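Local coordinates for protein 1,3-alpha-isomaltosidase (Kribbella flavida DSM 17836, PDB 5X3I) that hydrolyses the alpha-1,3-glucosidic linkages of the cyclic tetrasaccharide cyclobis-(1-6)-alpha-nigerosyl to give isomaltose, inside the cell, at residues A[204-209]-A[244-249]; A[439-444]-A[494-499]; A[472-477]-A[518-523]. The protein carries 1 engineered substitution. All blocks are in the same frame, centred on the assembly; numbering follows the deposited sequence.

Interaction 1 of 3, residues A[204-209]-A[244-249]; sequences DAVVFE and SRRTWY
D204 meets R246 through a single carboxylate oxygen. OD2 of D204 accepts from NH2 of R246 at 2.8 Å and from NE of R246 at 3.1 Å, a side-on salt bridge in which both nitrogens converge on one atom. That oxygen lies in the guanidinium plane, although the carboxylate is turned 52° from it. The NH2 bond runs nearly along the C-O direction, while NE arrives on the anti side, well out of the carboxylate plane. OD1 of D204 goes to the hydroxyl of Y33, and the ring of Y33 also makes a cation-pi contact with R246. CB of D204 rests 3.6 Å from CD1 of W248, whose ring carries CG of R246 over one face, toward its rim.

At A205 the backbone takes over: its N donates to O of T247 at 2.8 Å, fairly straight at 162°. The small methyl turns to the opposite face of the sheet, where CB sits 3.4 Å from OG1 of T247 and near the edge of the Y249 ring. This OG1 receives the hydroxyl of Y249 and donates to a water that in turn donates to O of A205 and O of R245, so the water links the two segments.

V206 closes the contact with CG1 over one face of the R246 guanidinium, 3.7 Å from NE, an apolar lid that suits the weakly hydrated flat of an arginine. The pairing of D204 with W248 is an antiparallel non-hydrogen-bonded bridge, and it joins edge strand 202-205 to strand 247-252 in the N-terminal galactose mutarotase-like beta domain of family 31.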
ATOM      1  N   ASP A 204       6.299   4.439  12.073  1.00 21.25           N
ATOM      2  CA  ASP A 204       4.943   4.331  12.581  1.00 16.83           C
ATOM      3  C   ASP A 204       4.085   3.410  11.699  1.00 18.50           C
ATOM      4  O   ASP A 204       4.562   2.908  10.695  1.00 21.19           O
ATOM      5  CB  ASP A 204       4.312   5.721  12.705  1.00 18.28           C
ATOM      6  CG  ASP A 204       4.117   6.435  11.362  1.00 20.89           C
ATOM      7  OD1 ASP A 204       4.569   5.954  10.303  1.00 21.74           O
ATOM      8  OD2 ASP A 204       3.504   7.521  11.382  1.00 25.17           O
ATOM      9  N   ALA A 205       2.846   3.156  12.106  1.00 17.49           N
ATOM     10  CA  ALA A 205       1.948   2.405  11.256  1.00 16.95           C
ATOM     11  C   ALA A 205       0.697   3.205  10.971  1.00 15.94           C
ATOM     12  O   ALA A 205      -0.213   3.261  11.800  1.00 20.94           O
ATOM     13  CB  ALA A 205       1.594   1.095  11.925  1.00 16.59           C
ATOM     14  N   VAL A 206       0.620   3.749   9.763  1.00 16.42           N
ATOM     15  CA  VAL A 206      -0.572   4.435   9.308  1.00 14.96           C
ATOM     16  C   VAL A 206      -0.647   4.339   7.782  1.00 15.59           C
ATOM     17  O   VAL A 206       0.352   4.535   7.082  1.00 16.44           O
ATOM     18  CB  VAL A 206      -0.598   5.924   9.777  1.00 16.44           C
ATOM     19  CG1 VAL A 206       0.636   6.691   9.298  1.00 14.83           C
ATOM     20  CG2 VAL A 206      -1.865   6.607   9.324  1.00 14.94           C
ATOM     21  N   VAL A 207      -1.845   4.105   7.268  1.00 17.64           N
ATOM     22  CA  VAL A 207      -2.008   3.952   5.833  1.00 13.71           C
ATOM     23  C   VAL A 207      -1.795   5.301   5.180  1.00 15.49           C
ATOM     24  O   VAL A 207      -2.438   6.281   5.543  1.00 15.80           O
ATOM     25  CB  VAL A 207      -3.396   3.403   5.473  1.00 14.18           C
ATOM     26  CG1 VAL A 207      -3.592   3.405   3.961  1.00 16.05           C
ATOM     27  CG2 VAL A 207      -3.567   2.006   6.045  1.00 13.68           C
ATOM     28  N   PHE A 208      -0.876   5.354   4.230  1.00 15.51           N
ATOM     29  CA  PHE A 208      -0.599   6.608   3.550  1.00 15.03           C
ATOM     30  C   PHE A 208      -0.151   6.362   2.129  1.00 15.12           C
ATOM     31  O   PHE A 208       0.606   5.427   1.877  1.00 17.02           O
ATOM     32  CB  PHE A 208       0.483   7.390   4.305  1.00 12.27           C
ATOM     33  CG  PHE A 208       0.894   8.665   3.639  1.00 15.52           C
ATOM     34  CD1 PHE A 208       0.061   9.766   3.649  1.00 15.36           C
ATOM     35  CD2 PHE A 208       2.123   8.767   3.017  1.00 14.39           C
ATOM     36  CE1 PHE A 208       0.445  10.947   3.051  1.00 14.27           C
ATOM     37  CE2 PHE A 208       2.512   9.940   2.411  1.00 15.20           C
ATOM     38  CZ  PHE A 208       1.677  11.031   2.426  1.00 16.93           C
ATOM     39  N   GLU A 209      -0.565   7.222   1.210  1.00 14.41           N
ATOM     40  CA  GLU A 209      -0.030   7.112  -0.126  1.00 16.19           C
ATOM     41  C   GLU A 209       1.160   8.040  -0.242  1.00 16.32           C
ATOM     42  O   GLU A 209       1.014   9.243  -0.372  1.00 20.48           O
ATOM     43  CB  GLU A 209      -1.062   7.480  -1.197  1.00 15.62           C
ATOM     44  CG  GLU A 209      -0.413   7.511  -2.588  1.00 17.21           C
ATOM     45  CD  GLU A 209      -1.196   8.268  -3.653  1.00 19.28           C
ATOM     46  OE1 GLU A 209      -2.281   8.810  -3.387  1.00 21.07           O
ATOM     47  OE2 GLU A 209      -0.712   8.302  -4.794  1.00 23.90           O
ATOM     48  N   SER A 244      -6.648  -0.499  15.106  1.00 18.40           N
ATOM     49  CA  SER A 244      -6.452   0.109  13.799  1.00 19.41           C
ATOM     50  C   SER A 244      -6.098   1.601  13.914  1.00 17.39           C
ATOM     51  O   SER A 244      -5.971   2.286  12.911  1.00 19.22           O
ATOM     52  CB  SER A 244      -7.665  -0.109  12.899  1.00 15.73           C
ATOM     53  OG  SER A 244      -8.866   0.283  13.508  1.00 17.81           O
ATOM     54  N   ARG A 245      -5.973   2.105  15.140  1.00 17.48           N
ATOM     55  CA  ARG A 245      -5.514   3.481  15.339  1.00 17.04           C
ATOM     56  C   ARG A 245      -4.017   3.578  15.055  1.00 16.04           C
ATOM     57  O   ARG A 245      -3.326   2.580  15.023  1.00 17.87           O
ATOM     58  CB  ARG A 245      -5.832   3.980  16.759  1.00 17.59           C
ATOM     59  CG  ARG A 245      -7.315   4.125  17.026  1.00 16.23           C
ATOM     60  CD  ARG A 245      -7.643   4.792  18.365  1.00 18.70           C
ATOM     61  NE  ARG A 245      -9.088   4.831  18.539  1.00 17.42           N
ATOM     62  CZ  ARG A 245      -9.795   3.860  19.100  1.00 17.83           C
ATOM     63  NH1 ARG A 245      -9.189   2.787  19.583  1.00 18.22           N
ATOM     64  NH2 ARG A 245     -11.106   3.974  19.196  1.00 19.30           N
ATOM     65  N   ARG A 246      -3.531   4.791  14.823  1.00 15.56           N
ATOM     66  CA  ARG A 246      -2.115   5.020  14.580  1.00 15.03           C
ATOM     67  C   ARG A 246      -1.254   4.515  15.742  1.00 18.56           C
ATOM     68  O   ARG A 246      -1.642   4.608  16.909  1.00 19.17           O
ATOM     69  CB  ARG A 246      -1.868   6.512  14.327  1.00 14.53           C
ATOM     70  CG  ARG A 246      -0.501   6.859  13.739  1.00 15.10           C
ATOM     71  CD  ARG A 246      -0.520   8.251  13.097  1.00 17.61           C
ATOM     72  NE  ARG A 246       0.728   8.586  12.421  1.00 17.19           N
ATOM     73  CZ  ARG A 246       0.946   9.731  11.780  1.00 17.82           C
ATOM     74  NH1 ARG A 246      -0.004  10.661  11.731  1.00 20.87           N
ATOM     75  NH2 ARG A 246       2.114   9.950  11.191  1.00 17.62           N
ATOM     76  N   THR A 247      -0.099   3.955  15.397  1.00 18.76           N
ATOM     77  CA  THR A 247       0.913   3.536  16.361  1.00 17.36           C
ATOM     78  C   THR A 247       2.289   3.981  15.890  1.00 19.15           C
ATOM     79  O   THR A 247       2.517   4.098  14.684  1.00 22.09           O
ATOM     80  CB  THR A 247       0.948   2.010  16.555  1.00 20.17           C
ATOM     81  OG1 THR A 247       1.187   1.375  15.288  1.00 20.71           O
ATOM     82  CG2 THR A 247      -0.348   1.500  17.155  1.00 14.94           C
ATOM     83  N   TRP A 248       3.202   4.193  16.835  1.00 18.34           N
ATOM     84  CA  TRP A 248       4.562   4.668  16.555  1.00 17.67           C
ATOM     85  C   TRP A 248       5.603   3.769  17.220  1.00 19.14           C
ATOM     86  O   TRP A 248       5.363   3.198  18.272  1.00 19.57           O
ATOM     87  CB  TRP A 248       4.768   6.098  17.050  1.00 16.70           C
ATOM     88  CG  TRP A 248       3.931   7.165  16.423  1.00 15.57           C
ATOM     89  CD1 TRP A 248       4.304   8.023  15.432  1.00 14.28           C
ATOM     90  CD2 TRP A 248       2.600   7.526  16.784  1.00 15.01           C
ATOM     91  NE1 TRP A 248       3.277   8.880  15.141  1.00 14.09           N
ATOM     92  CE2 TRP A 248       2.220   8.597  15.959  1.00 14.87           C
ATOM     93  CE3 TRP A 248       1.690   7.048  17.726  1.00 15.06           C
ATOM     94  CZ2 TRP A 248       0.969   9.193  16.044  1.00 17.81           C
ATOM     95  CZ3 TRP A 248       0.450   7.640  17.803  1.00 15.28           C
ATOM     96  CH2 TRP A 248       0.103   8.701  16.971  1.00 16.24           C
ATOM     97  N   TYR A 249       6.772   3.666  16.611  1.00 21.46           N
ATOM     98  CA  TYR A 249       7.782   2.734  17.080  1.00 20.44           C
ATOM     99  C   TYR A 249       9.160   3.362  17.064  1.00 21.47           C
ATOM    100  O   TYR A 249       9.506   4.099  16.141  1.00 24.75           O
ATOM    101  CB  TYR A 249       7.766   1.462  16.223  1.00 20.18           C
ATOM    102  CG  TYR A 249       6.418   0.803  16.215  1.00 18.39           C
ATOM    103  CD1 TYR A 249       5.457   1.164  15.285  1.00 18.18           C
ATOM    104  CD2 TYR A 249       6.091  -0.152  17.157  1.00 17.81           C
ATOM    105  CE1 TYR A 249       4.220   0.582  15.284  1.00 16.17           C
ATOM    106  CE2 TYR A 249       4.853  -0.741  17.165  1.00 18.09           C
ATOM    107  CZ  TYR A 249       3.923  -0.373  16.219  1.00 16.95           C
ATOM    108  OH  TYR A 249       2.680  -0.937  16.234  1.00 16.63           O
TER
HETATM  109  O   HOH W   1      -1.188   1.241  13.761  1.00 18.65           O

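Interaction 2 of 3, residues A[439-444]-A[494-499]; sequences LMPDLS and NLYPVH
The hydroxyl of Y496 donates to the carbonyl O of P441 at 2.8 Å, the OH lying in the carbonyl plane with a C=O...O angle of 145°. A proline lacks a backbone N-H but keeps its carbonyl for this bond, and its CD packs 3.3 Å from the same OH.

Y496 turns its CG away from its own backbone N (chi1 -168°), which carries the ring from helix 496-510 to the loop. M440 covers one face: its flexible chain turns at chi3 (77°) and sets CE over the middle of the ring, 3.4 Å from the centroid, in a CH-pi contact, with SD above the same face at Met-aromatic distance. L443 adds CD1 at 3.6 Å from the Y496 OH.

Three residues on, H499 presents a ring face to CA of S444, again a CH-pi contact, while its ND1 hydrogen-bonds a glycerol, probably from the crystallisation liquor. The loop holds its own bend there: OD1 of D442 accepts from both OG and N of S444, the OG bond at 2.7 Å and the N bond closing an Asx turn. With one phenol bond set among methyl and methylene contacts, the chemistry implies that apolar packing does most of the joining, while the hydroxyl fixes where the ring ends.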
ATOM      1  N   LEU A 439     -16.394  11.645  -3.310  1.00 17.43           N
ATOM      2  CA  LEU A 439     -16.929  10.902  -2.160  1.00 16.67           C
ATOM      3  C   LEU A 439     -16.299   9.517  -2.045  1.00 16.35           C
ATOM      4  O   LEU A 439     -15.858   8.951  -3.037  1.00 17.76           O
ATOM      5  CB  LEU A 439     -18.447  10.751  -2.267  1.00 14.80           C
ATOM      6  CG  LEU A 439     -19.197  12.011  -2.685  1.00 15.69           C
ATOM      7  CD1 LEU A 439     -20.675  11.749  -2.764  1.00 15.66           C
ATOM      8  CD2 LEU A 439     -18.894  13.136  -1.706  1.00 16.17           C
ATOM      9  N   MET A 440     -16.263   8.980  -0.834  1.00 16.02           N
ATOM     10  CA  MET A 440     -15.823   7.607  -0.608  1.00 14.28           C
ATOM     11  C   MET A 440     -17.022   6.737  -0.273  1.00 13.54           C
ATOM     12  O   MET A 440     -17.745   7.042   0.663  1.00 17.33           O
ATOM     13  CB  MET A 440     -14.798   7.524   0.532  1.00 16.10           C
ATOM     14  CG  MET A 440     -13.439   8.174   0.267  1.00 15.68           C
ATOM     15  SD  MET A 440     -12.344   8.084   1.716  1.00 16.18           S
ATOM     16  CE  MET A 440     -11.801   6.382   1.639  1.00 13.02           C
ATOM     17  N   PRO A 441     -17.236   5.642  -1.025  1.00 12.36           N
ATOM     18  CA  PRO A 441     -18.335   4.762  -0.614  1.00 14.18           C
ATOM     19  C   PRO A 441     -18.016   4.153   0.743  1.00 13.87           C
ATOM     20  O   PRO A 441     -16.864   3.831   1.005  1.00 11.79           O
ATOM     21  CB  PRO A 441     -18.373   3.694  -1.714  1.00 11.90           C
ATOM     22  CG  PRO A 441     -16.980   3.630  -2.214  1.00 11.30           C
ATOM     23  CD  PRO A 441     -16.423   5.051  -2.097  1.00 12.33           C
ATOM     24  N   ASP A 442     -19.006   3.957   1.593  1.00 14.83           N
ATOM     25  CA  ASP A 442     -18.650   3.466   2.898  1.00 16.04           C
ATOM     26  C   ASP A 442     -18.714   1.954   2.835  1.00 13.08           C
ATOM     27  O   ASP A 442     -19.751   1.350   3.064  1.00 14.82           O
ATOM     28  CB  ASP A 442     -19.641   4.036   3.924  1.00 15.32           C
ATOM     29  CG  ASP A 442     -19.310   3.681   5.356  1.00 14.79           C
ATOM     30  OD1 ASP A 442     -18.478   2.801   5.616  1.00 14.73           O
ATOM     31  OD2 ASP A 442     -19.932   4.296   6.238  1.00 18.39           O
ATOM     32  N   LEU A 443     -17.541   1.354   2.741  1.00 14.76           N
ATOM     33  CA  LEU A 443     -17.429  -0.064   2.431  1.00 15.00           C
ATOM     34  C   LEU A 443     -17.309  -0.823   3.738  1.00 13.95           C
ATOM     35  O   LEU A 443     -17.115  -2.029   3.748  1.00 14.44           O
ATOM     36  CB  LEU A 443     -16.244  -0.338   1.495  1.00 12.31           C
ATOM     37  CG  LEU A 443     -16.388   0.273   0.089  1.00 12.19           C
ATOM     38  CD1 LEU A 443     -15.117   0.125  -0.710  1.00 12.57           C
ATOM     39  CD2 LEU A 443     -17.584  -0.321  -0.676  1.00 10.52           C
ATOM     40  N   SER A 444     -17.420  -0.089   4.844  1.00 13.07           N
ATOM     41  CA  SER A 444     -17.384  -0.708   6.162  1.00 15.24           C
ATOM     42  C   SER A 444     -18.617  -1.558   6.455  1.00 16.01           C
ATOM     43  O   SER A 444     -18.599  -2.349   7.384  1.00 19.74           O
ATOM     44  CB  SER A 444     -17.235   0.352   7.260  1.00 14.96           C
ATOM     45  OG  SER A 444     -18.477   0.942   7.590  1.00 16.23           O
ATOM     46  N   ASN A 494      -7.656   3.522   8.677  1.00 15.49           N
ATOM     47  CA  ASN A 494      -6.685   2.490   8.369  1.00 16.54           C
ATOM     48  C   ASN A 494      -7.352   1.194   7.888  1.00 15.20           C
ATOM     49  O   ASN A 494      -6.743   0.421   7.163  1.00 14.12           O
ATOM     50  CB  ASN A 494      -5.795   2.184   9.583  1.00 14.37           C
ATOM     51  CG  ASN A 494      -4.713   3.232   9.807  1.00 15.68           C
ATOM     52  OD1 ASN A 494      -4.249   3.880   8.875  1.00 19.10           O
ATOM     53  ND2 ASN A 494      -4.286   3.374  11.055  1.00 18.32           N
ATOM     54  N   LEU A 495      -8.589   0.959   8.312  1.00 15.76           N
ATOM     55  CA  LEU A 495      -9.307  -0.250   7.926  1.00 14.95           C
ATOM     56  C   LEU A 495      -9.904  -0.164   6.518  1.00 15.13           C
ATOM     57  O   LEU A 495     -10.199  -1.195   5.921  1.00 12.10           O
ATOM     58  CB  LEU A 495     -10.425  -0.566   8.919  1.00 15.49           C
ATOM     59  CG  LEU A 495     -10.029  -0.995  10.336  1.00 15.95           C
ATOM     60  CD1 LEU A 495     -11.273  -1.278  11.156  1.00 15.57           C
ATOM     61  CD2 LEU A 495      -9.126  -2.217  10.313  1.00 16.89           C
ATOM     62  N   TYR A 496     -10.076   1.058   6.010  1.00 14.01           N
ATOM     63  CA  TYR A 496     -10.761   1.267   4.744  1.00 14.44           C
ATOM     64  C   TYR A 496     -10.220   0.392   3.604  1.00 13.77           C
ATOM     65  O   TYR A 496     -11.012  -0.254   2.961  1.00 16.14           O
ATOM     66  CB  TYR A 496     -10.732   2.735   4.302  1.00 13.47           C
ATOM     67  CG  TYR A 496     -11.684   2.971   3.144  1.00 12.38           C
ATOM     68  CD1 TYR A 496     -13.026   3.210   3.371  1.00 11.31           C
ATOM     69  CD2 TYR A 496     -11.241   2.907   1.830  1.00 13.22           C
ATOM     70  CE1 TYR A 496     -13.901   3.405   2.334  1.00 14.00           C
ATOM     71  CE2 TYR A 496     -12.110   3.091   0.777  1.00 12.25           C
ATOM     72  CZ  TYR A 496     -13.437   3.333   1.034  1.00 14.82           C
ATOM     73  OH  TYR A 496     -14.295   3.540  -0.004  1.00 13.38           O
ATOM     74  N   PRO A 497      -8.892   0.359   3.368  1.00 11.96           N
ATOM     75  CA  PRO A 497      -8.430  -0.472   2.247  1.00 13.20           C
ATOM     76  C   PRO A 497      -8.696  -1.969   2.431  1.00 15.49           C
ATOM     77  O   PRO A 497      -8.816  -2.661   1.419  1.00 14.46           O
ATOM     78  CB  PRO A 497      -6.924  -0.199   2.189  1.00 10.48           C
ATOM     79  CG  PRO A 497      -6.568   0.308   3.586  1.00 12.41           C
ATOM     80  CD  PRO A 497      -7.776   1.098   3.989  1.00 11.33           C
ATOM     81  N   VAL A 498      -8.784  -2.445   3.673  1.00 12.81           N
ATOM     82  CA  VAL A 498      -9.189  -3.820   3.935  1.00 10.69           C
ATOM     83  C   VAL A 498     -10.624  -4.084   3.455  1.00 13.21           C
ATOM     84  O   VAL A 498     -10.860  -5.048   2.726  1.00 12.99           O
ATOM     85  CB  VAL A 498      -9.114  -4.197   5.431  1.00 16.01           C
ATOM     86  CG1 VAL A 498      -9.246  -5.720   5.573  1.00 12.74           C
ATOM     87  CG2 VAL A 498      -7.816  -3.700   6.067  1.00 12.41           C
ATOM     88  N   HIS A 499     -11.561  -3.239   3.882  1.00 12.45           N
ATOM     89  CA  HIS A 499     -12.953  -3.323   3.454  1.00 12.50           C
ATOM     90  C   HIS A 499     -13.053  -3.277   1.927  1.00 13.91           C
ATOM     91  O   HIS A 499     -13.863  -3.978   1.331  1.00 13.45           O
ATOM     92  CB  HIS A 499     -13.799  -2.181   4.038  1.00 11.47           C
ATOM     93  CG  HIS A 499     -13.910  -2.189   5.532  1.00 13.35           C
ATOM     94  ND1 HIS A 499     -14.241  -3.315   6.253  1.00 13.70           N
ATOM     95  CD2 HIS A 499     -13.750  -1.195   6.444  1.00 13.67           C
ATOM     96  CE1 HIS A 499     -14.276  -3.020   7.541  1.00 18.13           C
ATOM     97  NE2 HIS A 499     -13.989  -1.738   7.684  1.00 16.32           N
TER

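Interaction 3 of 3, residues A[472-477]-A[518-523]; sequences GGEHAW and FSRAGF
Just beyond two neighbouring strands of the TIM barrel, 467-470 and 517-519, the loops at their C-terminal ends meet at what is probably the catalytic centre of this family 31 enzyme. The first loop follows position 471, the inferred nucleophile, here an engineered alanine, and brings in E474, assigned to the active site by similarity. The second contributes R520, and the two side chains form a salt bridge with a bond to each oxygen. NE of R520 donates to the syn lone pair of OE2 of E474 at 2.7 Å, and NH2 of R520 reaches OE1 of E474 at 3.1 Å in an almost straight bond of 175°. Both oxygens lie close to the guanidinium plane, although the carboxylate is tilted 34° from it.

The chains arrive at about a right angle: R520 runs extended from CG to NE, whereas E474 bends at chi2 (90°), which turns its carboxylate to the arginine's edge. Over one guanidinium face lies the backbone N of G472, 3.4 Å above the plane. A glycine suits this position, since its phi is positive and a CB would run into NE2 of H475. A521 adds only a methyl, its CB 3.4 Å from OE2 of E474 and 3.5 Å from O of G472. A water completes the join, donating to O of G472 at 2.7 Å and accepting from N of A521.

NH1 of R520 binds a glycerol, probably from the crystallisation liquor, and makes a long, weak ion pair with D536, the inferred proton donor. A methionine in place of R520 would probably leave both E474 oxygens without their charged mate and its carboxylate free to turn. The paired bonds thus imply that each group probably helps to fix the other's rotation, next to the inferred nucleophile position and proton donor.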
ATOM      1  N   GLY A 472      -5.607   2.539  -4.749  1.00 15.60           N
ATOM      2  CA  GLY A 472      -5.987   3.565  -3.790  1.00 15.47           C
ATOM      3  C   GLY A 472      -6.620   3.005  -2.535  1.00 13.83           C
ATOM      4  O   GLY A 472      -6.308   1.896  -2.122  1.00 16.83           O
ATOM      5  N   GLY A 473      -7.523   3.768  -1.938  1.00 13.36           N
ATOM      6  CA  GLY A 473      -8.089   3.413  -0.651  1.00 12.64           C
ATOM      7  C   GLY A 473      -7.453   4.108   0.560  1.00 15.67           C
ATOM      8  O   GLY A 473      -7.855   3.857   1.692  1.00 15.39           O
ATOM      9  N   GLU A 474      -6.476   4.981   0.319  1.00 14.77           N
ATOM     10  CA  GLU A 474      -5.779   5.715   1.391  1.00 15.46           C
ATOM     11  C   GLU A 474      -6.405   7.077   1.674  1.00 15.56           C
ATOM     12  O   GLU A 474      -5.847   7.868   2.414  1.00 17.39           O
ATOM     13  CB  GLU A 474      -4.301   5.925   1.046  1.00 14.19           C
ATOM     14  CG  GLU A 474      -3.572   4.682   0.564  1.00 13.84           C
ATOM     15  CD  GLU A 474      -3.653   4.509  -0.948  1.00 15.33           C
ATOM     16  OE1 GLU A 474      -4.433   5.235  -1.591  1.00 15.52           O
ATOM     17  OE2 GLU A 474      -2.914   3.658  -1.482  1.00 17.47           O
ATOM     18  N   HIS A 475      -7.534   7.358   1.034  1.00 15.27           N
ATOM     19  CA  HIS A 475      -8.019   8.725   0.874  1.00 15.91           C
ATOM     20  C   HIS A 475      -8.660   9.343   2.113  1.00 17.22           C
ATOM     21  O   HIS A 475      -8.913  10.539   2.122  1.00 15.45           O
ATOM     22  CB  HIS A 475      -9.034   8.784  -0.273  1.00 16.42           C
ATOM     23  CG  HIS A 475      -8.698   7.883  -1.422  1.00 14.50           C
ATOM     24  ND1 HIS A 475      -7.688   8.158  -2.318  1.00 15.53           N
ATOM     25  CD2 HIS A 475      -9.219   6.692  -1.803  1.00 13.10           C
ATOM     26  CE1 HIS A 475      -7.613   7.186  -3.209  1.00 14.26           C
ATOM     27  NE2 HIS A 475      -8.533   6.284  -2.919  1.00 12.74           N
ATOM     28  N   ALA A 476      -8.955   8.544   3.133  1.00 15.37           N
ATOM     29  CA  ALA A 476      -9.726   9.090   4.233  1.00 16.08           C
ATOM     30  C   ALA A 476      -8.801   9.785   5.219  1.00 16.96           C
ATOM     31  O   ALA A 476      -8.019   9.142   5.897  1.00 17.47           O
ATOM     32  CB  ALA A 476     -10.513   7.993   4.943  1.00 13.84           C
ATOM     33  N   TRP A 477      -8.946  11.097   5.322  1.00 17.41           N
ATOM     34  CA  TRP A 477      -8.240  11.859   6.341  1.00 18.17           C
ATOM     35  C   TRP A 477      -9.247  12.577   7.218  1.00 19.88           C
ATOM     36  O   TRP A 477      -9.968  13.448   6.754  1.00 20.28           O
ATOM     37  CB  TRP A 477      -7.289  12.884   5.718  1.00 17.04           C
ATOM     38  CG  TRP A 477      -6.121  12.327   4.979  1.00 17.19           C
ATOM     39  CD1 TRP A 477      -5.671  11.038   4.984  1.00 15.68           C
ATOM     40  CD2 TRP A 477      -5.249  13.051   4.112  1.00 16.82           C
ATOM     41  NE1 TRP A 477      -4.573  10.918   4.175  1.00 15.70           N
ATOM     42  CE2 TRP A 477      -4.291  12.143   3.630  1.00 17.06           C
ATOM     43  CE3 TRP A 477      -5.181  14.387   3.701  1.00 20.86           C
ATOM     44  CZ2 TRP A 477      -3.282  12.525   2.752  1.00 16.30           C
ATOM     45  CZ3 TRP A 477      -4.175  14.764   2.833  1.00 19.98           C
ATOM     46  CH2 TRP A 477      -3.239  13.840   2.371  1.00 17.93           C
ATOM     47  N   PHE A 518      -6.196  -6.858  -6.828  1.00 11.89           N
ATOM     48  CA  PHE A 518      -4.802  -6.501  -6.915  1.00 13.22           C
ATOM     49  C   PHE A 518      -4.695  -5.096  -6.295  1.00 12.80           C
ATOM     50  O   PHE A 518      -5.117  -4.125  -6.912  1.00 12.13           O
ATOM     51  CB  PHE A 518      -4.394  -6.559  -8.391  1.00 12.44           C
ATOM     52  CG  PHE A 518      -2.926  -6.355  -8.678  1.00 13.48           C
ATOM     53  CD1 PHE A 518      -2.512  -5.306  -9.462  1.00 13.93           C
ATOM     54  CD2 PHE A 518      -1.980  -7.257  -8.251  1.00 18.18           C
ATOM     55  CE1 PHE A 518      -1.161  -5.132  -9.787  1.00 16.54           C
ATOM     56  CE2 PHE A 518      -0.630  -7.087  -8.567  1.00 17.37           C
ATOM     57  CZ  PHE A 518      -0.227  -6.027  -9.344  1.00 13.62           C
ATOM     58  N   SER A 519      -4.083  -4.997  -5.119  1.00 13.66           N
ATOM     59  CA  SER A 519      -4.160  -3.790  -4.277  1.00 11.90           C
ATOM     60  C   SER A 519      -2.775  -3.313  -3.840  1.00 11.31           C
ATOM     61  O   SER A 519      -1.891  -4.122  -3.657  1.00 13.30           O
ATOM     62  CB  SER A 519      -4.998  -4.052  -3.022  1.00 12.30           C
ATOM     63  OG  SER A 519      -6.265  -4.596  -3.304  1.00 15.88           O
ATOM     64  N   ARG A 520      -2.554  -2.007  -3.771  1.00 12.20           N
ATOM     65  CA  ARG A 520      -1.367  -1.457  -3.115  1.00 11.36           C
ATOM     66  C   ARG A 520      -1.536  -1.258  -1.598  1.00 13.86           C
ATOM     67  O   ARG A 520      -0.596  -1.425  -0.840  1.00 13.13           O
ATOM     68  CB  ARG A 520      -0.938  -0.157  -3.791  1.00 11.58           C
ATOM     69  CG  ARG A 520      -1.822   1.047  -3.511  1.00 14.89           C
ATOM     70  CD  ARG A 520      -1.437   2.229  -4.379  1.00 12.81           C
ATOM     71  NE  ARG A 520      -2.213   3.408  -4.031  1.00 15.61           N
ATOM     72  CZ  ARG A 520      -2.368   4.471  -4.809  1.00 15.38           C
ATOM     73  NH1 ARG A 520      -1.817   4.507  -6.017  1.00 14.74           N
ATOM     74  NH2 ARG A 520      -3.086   5.501  -4.374  1.00 15.35           N
ATOM     75  N   ALA A 521      -2.747  -0.906  -1.176  1.00 16.51           N
ATOM     76  CA  ALA A 521      -3.003  -0.435   0.174  1.00 14.73           C
ATOM     77  C   ALA A 521      -3.665  -1.495   1.023  1.00 14.37           C
ATOM     78  O   ALA A 521      -4.392  -2.341   0.519  1.00 16.56           O
ATOM     79  CB  ALA A 521      -3.859   0.804   0.150  1.00 15.84           C
ATOM     80  N   GLY A 522      -3.372  -1.465   2.318  1.00 12.36           N
ATOM     81  CA  GLY A 522      -3.960  -2.409   3.238  1.00 13.90           C
ATOM     82  C   GLY A 522      -3.563  -2.165   4.680  1.00 14.29           C
ATOM     83  O   GLY A 522      -2.936  -1.154   5.007  1.00 15.35           O
ATOM     84  N   PHE A 523      -3.926  -3.110   5.532  1.00 14.12           N
ATOM     85  CA  PHE A 523      -3.692  -3.025   6.962  1.00 15.91           C
ATOM     86  C   PHE A 523      -3.795  -4.438   7.494  1.00 16.96           C
ATOM     87  O   PHE A 523      -3.923  -5.388   6.719  1.00 14.66           O
ATOM     88  CB  PHE A 523      -4.716  -2.107   7.652  1.00 14.54           C
ATOM     89  CG  PHE A 523      -4.278  -1.604   9.019  1.00 14.37           C
ATOM     90  CD1 PHE A 523      -3.251  -0.684   9.134  1.00 12.91           C
ATOM     91  CD2 PHE A 523      -4.896  -2.059  10.177  1.00 16.01           C
ATOM     92  CE1 PHE A 523      -2.850  -0.218  10.386  1.00 17.50           C
ATOM     93  CE2 PHE A 523      -4.494  -1.608  11.435  1.00 15.22           C
ATOM     94  CZ  PHE A 523      -3.476  -0.684  11.535  1.00 14.06           C
TER
HETATM   95  O   HOH W   2      -4.942  -0.219  -3.106  1.00 14.17           O

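Along the chain, interaction 1 closes before the others open, whereas interactions 2 and 3 interleave their segments within the TIM-barrel domain. Their centres lie about 8 Å apart, and helix 496-510, which serves interaction 2, leads directly to strand 517-519, whose following loop carries interaction 3; P497 packs against A521 between them. Interaction 1 belongs to the beta domain, its centre about 13 Å from that of interaction 3 and about 16 Å from that of interaction 2. N494 bridges that boundary through probable hydrogen bonds to S244 and V207, while V207 also packs on E474. The extension of segment 204-209 beyond its sheet thus brings the galactose mutarotase-like beta domain up to the catalytic end of the barrel.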